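Local coordinates for hemolysin-related protein (Vibrio cholerae serotype O1, PDB 6MLT) that is a secreted, calcium-binding protein of the biofilm matrix that probably binds carbohydrate and helps the biofilm adhere to surfaces, at residues 177-190 with 198-210. Sequence-based numbering, arbitrary orientation.
With NA (sodium ion), chain F.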
loop_
_atom_site.group_PDB
_atom_site.type_symbol
_atom_site.label_atom_id
_atom_site.label_comp_id
_atom_site.label_asym_id
_atom_site.label_seq_id
_atom_site.Cartn_x
_atom_site.Cartn_y
_atom_site.Cartn_z
ATOM N N PHE A 177 -7.062 -18.503 -16.904
ATOM C CA PHE A 177 -7.895 -19.420 -16.143
ATOM C C PHE A 177 -9.172 -18.706 -15.737
ATOM O O PHE A 177 -9.199 -17.479 -15.595
ATOM C CB PHE A 177 -7.161 -20.010 -14.917
ATOM C CG PHE A 177 -6.944 -19.055 -13.753
ATOM C CD1 PHE A 177 -5.746 -18.364 -13.614
ATOM C CD2 PHE A 177 -7.890 -18.935 -12.745
ATOM C CE1 PHE A 177 -5.522 -17.528 -12.523
ATOM C CE2 PHE A 177 -7.671 -18.104 -11.649
ATOM C CZ PHE A 177 -6.487 -17.400 -11.537
ATOM N N SER A 178 -10.232 -19.499 -15.579
ATOM C CA SER A 178 -11.566 -19.033 -15.235
ATOM C C SER A 178 -11.838 -19.213 -13.747
ATOM O O SER A 178 -11.319 -20.136 -13.108
ATOM C CB SER A 178 -12.632 -19.809 -16.016
ATOM O OG SER A 178 -12.437 -19.751 -17.412
ATOM N N HIS A 179 -12.689 -18.343 -13.208
ATOM C CA HIS A 179 -13.238 -18.558 -11.875
ATOM C C HIS A 179 -14.643 -17.977 -11.814
ATOM O O HIS A 179 -15.049 -17.169 -12.658
ATOM C CB HIS A 179 -12.335 -17.976 -10.761
ATOM C CG HIS A 179 -12.038 -16.511 -10.891
ATOM N ND1 HIS A 179 -12.990 -15.532 -10.698
ATOM C CD2 HIS A 179 -10.881 -15.858 -11.157
ATOM C CE1 HIS A 179 -12.438 -14.342 -10.858
ATOM N NE2 HIS A 179 -11.156 -14.512 -11.137
ATOM N N ASP A 180 -15.393 -18.438 -10.814
ATOM C CA ASP A 180 -16.730 -17.931 -10.544
ATOM C C ASP A 180 -16.692 -16.423 -10.321
ATOM O O ASP A 180 -15.674 -15.851 -9.928
ATOM C CB ASP A 180 -17.327 -18.597 -9.305
ATOM C CG ASP A 180 -17.660 -20.061 -9.522
ATOM O OD1 ASP A 180 -17.965 -20.440 -10.672
ATOM O OD2 ASP A 180 -17.625 -20.830 -8.539
ATOM N N TRP A 181 -17.838 -15.787 -10.541
ATOM C CA TRP A 181 -17.927 -14.336 -10.444
ATOM C C TRP A 181 -17.320 -13.815 -9.151
ATOM O O TRP A 181 -17.634 -14.292 -8.053
ATOM C CB TRP A 181 -19.382 -13.893 -10.537
ATOM C CG TRP A 181 -19.544 -12.423 -10.290
ATOM C CD1 TRP A 181 -19.226 -11.415 -11.144
ATOM C CD2 TRP A 181 -20.050 -11.803 -9.107
ATOM N NE1 TRP A 181 -19.511 -10.199 -10.571
ATOM C CE2 TRP A 181 -20.016 -10.411 -9.317
ATOM C CE3 TRP A 181 -20.535 -12.287 -7.889
ATOM C CZ2 TRP A 181 -20.450 -9.501 -8.361
ATOM C CZ3 TRP A 181 -20.965 -11.387 -6.944
ATOM C CH2 TRP A 181 -20.916 -10.006 -7.181
ATOM N N ALA A 182 -16.462 -12.813 -9.291
ATOM C CA ALA A 182 -15.874 -12.134 -8.147
ATOM C C ALA A 182 -15.923 -10.629 -8.393
ATOM O O ALA A 182 -15.354 -10.157 -9.386
ATOM C CB ALA A 182 -14.436 -12.599 -7.918
ATOM N N PRO A 183 -16.590 -9.840 -7.548
ATOM C CA PRO A 183 -16.583 -8.388 -7.783
ATOM C C PRO A 183 -15.198 -7.784 -7.695
ATOM O O PRO A 183 -14.953 -6.737 -8.308
ATOM C CB PRO A 183 -17.516 -7.835 -6.693
ATOM C CG PRO A 183 -17.595 -8.898 -5.650
ATOM C CD PRO A 183 -17.405 -10.214 -6.379
ATOM N N SER A 184 -14.281 -8.427 -6.972
ATOM C CA SER A 184 -12.957 -7.896 -6.701
ATOM C C SER A 184 -11.889 -8.968 -6.848
ATOM O O SER A 184 -12.024 -10.070 -6.306
ATOM C CB SER A 184 -12.874 -7.341 -5.273
ATOM O OG SER A 184 -11.531 -7.056 -4.940
ATOM N N SER A 185 -10.799 -8.611 -7.522
ATOM C CA SER A 185 -9.602 -9.437 -7.595
ATOM C C SER A 185 -8.383 -8.559 -7.358
ATOM O O SER A 185 -8.339 -7.422 -7.831
ATOM C CB SER A 185 -9.458 -10.129 -8.968
ATOM O OG SER A 185 -10.653 -10.771 -9.367
ATOM N N ILE A 186 -7.390 -9.083 -6.630
ATOM C CA ILE A 186 -6.091 -8.432 -6.507
ATOM C C ILE A 186 -5.000 -9.491 -6.598
ATOM O O ILE A 186 -5.248 -10.688 -6.445
ATOM C CB ILE A 186 -5.934 -7.625 -5.195
ATOM C CG1 ILE A 186 -5.988 -8.539 -3.965
ATOM C CG2 ILE A 186 -7.009 -6.550 -5.095
ATOM C CD1 ILE A 186 -5.404 -7.883 -2.712
ATOM N N ALA A 187 -3.771 -9.034 -6.833
ATOM C CA ALA A 187 -2.618 -9.919 -6.905
ATOM C C ALA A 187 -1.540 -9.457 -5.935
ATOM O O ALA A 187 -1.284 -8.256 -5.807
ATOM C CB ALA A 187 -2.041 -9.967 -8.319
ATOM N N PHE A 188 -0.901 -10.418 -5.267
ATOM C CA PHE A 188 0.233 -10.127 -4.402
ATOM C C PHE A 188 0.981 -11.424 -4.151
ATOM O O PHE A 188 0.406 -12.514 -4.247
ATOM C CB PHE A 188 -0.206 -9.481 -3.081
ATOM C CG PHE A 188 -0.947 -10.408 -2.158
ATOM C CD1 PHE A 188 -2.261 -10.757 -2.409
ATOM C CD2 PHE A 188 -0.332 -10.908 -1.020
ATOM C CE1 PHE A 188 -2.946 -11.605 -1.554
ATOM C CE2 PHE A 188 -1.008 -11.752 -0.158
ATOM C CZ PHE A 188 -2.316 -12.103 -0.422
ATOM N N ASP A 189 2.274 -11.294 -3.852
ATOM C CA ASP A 189 3.112 -12.441 -3.513
ATOM C C ASP A 189 2.818 -12.826 -2.071
ATOM O O ASP A 189 3.316 -12.204 -1.132
ATOM C CB ASP A 189 4.586 -12.108 -3.711
ATOM C CG ASP A 189 5.493 -13.326 -3.575
ATOM O OD1 ASP A 189 5.002 -14.416 -3.201
ATOM O OD2 ASP A 189 6.704 -13.194 -3.845
ATOM N N SER A 190 2.001 -13.862 -1.891
ATOM C CA SER A 190 1.554 -14.264 -0.565
ATOM C C SER A 190 2.595 -15.067 0.198
ATOM O O SER A 190 2.530 -15.129 1.428
ATOM C CB SER A 190 0.284 -15.108 -0.684
ATOM O OG SER A 190 0.597 -16.370 -1.247
ATOM N N VAL A 198 -3.407 -14.737 -6.847
ATOM C CA VAL A 198 -4.614 -13.978 -7.156
ATOM C C VAL A 198 -5.638 -14.253 -6.065
ATOM O O VAL A 198 -5.982 -15.412 -5.802
ATOM C CB VAL A 198 -5.177 -14.343 -8.541
ATOM C CG1 VAL A 198 -6.461 -13.583 -8.817
ATOM C CG2 VAL A 198 -4.162 -14.045 -9.628
ATOM N N PHE A 199 -6.135 -13.195 -5.435
ATOM C CA PHE A 199 -7.158 -13.307 -4.403
ATOM C C PHE A 199 -8.462 -12.743 -4.942
ATOM O O PHE A 199 -8.526 -11.565 -5.313
ATOM C CB PHE A 199 -6.758 -12.573 -3.127
ATOM C CG PHE A 199 -7.763 -12.711 -2.029
ATOM C CD1 PHE A 199 -7.834 -13.875 -1.289
ATOM C CD2 PHE A 199 -8.666 -11.695 -1.764
ATOM C CE1 PHE A 199 -8.768 -14.015 -0.283
ATOM C CE2 PHE A 199 -9.604 -11.828 -0.760
ATOM C CZ PHE A 199 -9.657 -12.991 -0.020
ATOM N N ALA A 200 -9.500 -13.576 -4.968
ATOM C CA ALA A 200 -10.780 -13.171 -5.532
ATOM C C ALA A 200 -11.896 -13.898 -4.798
ATOM O O ALA A 200 -11.929 -15.133 -4.777
ATOM C CB ALA A 200 -10.832 -13.467 -7.036
ATOM N N ASN A 201 -12.794 -13.126 -4.188
ATOM C CA ASN A 201 -13.985 -13.656 -3.529
ATOM C C ASN A 201 -13.626 -14.741 -2.516
ATOM O O ASN A 201 -14.244 -15.806 -2.457
ATOM C CB ASN A 201 -14.984 -14.175 -4.566
ATOM C CG ASN A 201 -16.358 -14.444 -3.979
ATOM O OD1 ASN A 201 -16.622 -14.168 -2.805
ATOM N ND2 ASN A 201 -17.244 -14.981 -4.802
ATOM N N GLY A 202 -12.615 -14.455 -1.696
ATOM C CA GLY A 202 -12.238 -15.337 -0.619
ATOM C C GLY A 202 -11.266 -16.437 -0.989
ATOM O O GLY A 202 -10.714 -17.078 -0.084
ATOM N N THR A 203 -11.033 -16.679 -2.276
ATOM C CA THR A 203 -10.152 -17.754 -2.715
ATOM C C THR A 203 -8.810 -17.186 -3.154
ATOM O O THR A 203 -8.764 -16.228 -3.931
ATOM C CB THR A 203 -10.774 -18.534 -3.872
ATOM O OG1 THR A 203 -12.051 -19.044 -3.476
ATOM C CG2 THR A 203 -9.882 -19.694 -4.279
ATOM N N LEU A 204 -7.725 -17.795 -2.674
ATOM C CA LEU A 204 -6.383 -17.486 -3.149
ATOM C C LEU A 204 -5.957 -18.554 -4.153
ATOM O O LEU A 204 -5.942 -19.751 -3.830
ATOM C CB LEU A 204 -5.376 -17.405 -1.996
ATOM C CG LEU A 204 -4.027 -16.799 -2.405
ATOM C CD1 LEU A 204 -4.178 -15.306 -2.676
ATOM C CD2 LEU A 204 -2.957 -17.050 -1.352
ATOM N N TYR A 205 -5.620 -18.115 -5.366
ATOM C CA TYR A 205 -5.119 -18.976 -6.424
ATOM C C TYR A 205 -3.660 -18.655 -6.719
ATOM O O TYR A 205 -3.239 -17.497 -6.645
ATOM C CB TYR A 205 -5.899 -18.795 -7.735
ATOM C CG TYR A 205 -7.405 -18.841 -7.648
ATOM C CD1 TYR A 205 -8.144 -17.682 -7.446
ATOM C CD2 TYR A 205 -8.092 -20.031 -7.836
ATOM C CE1 TYR A 205 -9.526 -17.714 -7.397
ATOM C CE2 TYR A 205 -9.479 -20.071 -7.793
ATOM C CZ TYR A 205 -10.186 -18.912 -7.569
ATOM O OH TYR A 205 -11.560 -18.948 -7.515
ATOM N N GLN A 206 -2.898 -19.682 -7.091
ATOM C CA GLN A 206 -1.666 -19.434 -7.825
ATOM C C GLN A 206 -2.011 -18.801 -9.167
ATOM O O GLN A 206 -3.162 -18.824 -9.615
ATOM C CB GLN A 206 -0.874 -20.729 -8.016
ATOM C CG GLN A 206 -0.321 -21.286 -6.716
ATOM C CD GLN A 206 0.594 -22.481 -6.922
ATOM O OE1 GLN A 206 0.227 -23.455 -7.575
ATOM N NE2 GLN A 206 1.794 -22.408 -6.365
ATOM N N ASN A 207 -1.006 -18.204 -9.810
ATOM C CA ASN A 207 -1.311 -17.461 -11.024
ATOM C C ASN A 207 -1.594 -18.365 -12.221
ATOM O O ASN A 207 -1.969 -17.847 -13.280
ATOM C CB ASN A 207 -0.193 -16.457 -11.347
ATOM C CG ASN A 207 1.176 -17.092 -11.460
ATOM O OD1 ASN A 207 1.315 -18.260 -11.813
ATOM N ND2 ASN A 207 2.205 -16.300 -11.185
ATOM N N ASN A 208 -1.454 -19.683 -12.089
ATOM C CA ASN A 208 -1.993 -20.606 -13.080
ATOM C C ASN A 208 -3.409 -21.065 -12.738
ATOM O O ASN A 208 -3.991 -21.855 -13.488
ATOM C CB ASN A 208 -1.064 -21.815 -13.235
ATOM C CG ASN A 208 -1.015 -22.690 -11.994
ATOM O OD1 ASN A 208 -1.532 -22.337 -10.931
ATOM N ND2 ASN A 208 -0.375 -23.839 -12.128
ATOM N N GLY A 209 -3.980 -20.571 -11.643
ATOM C CA GLY A 209 -5.325 -20.926 -11.232
ATOM C C GLY A 209 -5.413 -22.048 -10.217
ATOM O O GLY A 209 -6.523 -22.370 -9.767
ATOM N N ALA A 210 -4.290 -22.652 -9.843
ATOM C CA ALA A 210 -4.312 -23.705 -8.837
ATOM C C ALA A 210 -4.800 -23.157 -7.502
ATOM O O ALA A 210 -4.384 -22.085 -7.056
ATOM C CB ALA A 210 -2.920 -24.315 -8.669
HETATM NA NA NA F . 4.033 -16.112 -4.454
HETATM O O HOH W 1 -15.429 -16.351 -7.129
HETATM O O HOH W 2 -10.133 -9.260 -3.748
HETATM O O HOH W 3 -12.161 -10.583 -2.948
#
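I186 and F199 form the antiparallel hydrogen-bonded pair that joins strand 185-188 to strand 197-200, with I186 N giving to F199 O at 3.0 Å and F199 N to I186 O at 2.8 Å. Their side chains lie side by side on one face of the sheet, I186 CG1 4.2 Å from F199 CB. F188, with CG between its backbone N and carbonyl carbon (chi1 70°), presents its ring edge to F199 CB; CE1 also meets L204 CD1. This face packs on L237 of the next sheet, as blades of a beta-propeller do: strands 185-188, 197-200, 203-205 and 211-214 make one four-stranded antiparallel blade, and F177 belongs to strand 174-178, an outer strand of the preceding blade. Between those blades, G209 CA sits over the centre of the F177 ring, 3.3 Å from its centroid, a CH-pi contact made by the glycine CA itself. F177 CE2 lies over a face of the Y205 ring, the planes inclined at 51°, while Y205 OH comes within 3.5 Å of H179 CB. A nearly straight hydrogen bond from H179 ND1 to D180 O, 2.8 Å, with the acceptor in the ring plane, fixes the imidazole. In the loop joining the two strands, D189 OD1 binds sodium with N191, D193, Q195 and E197.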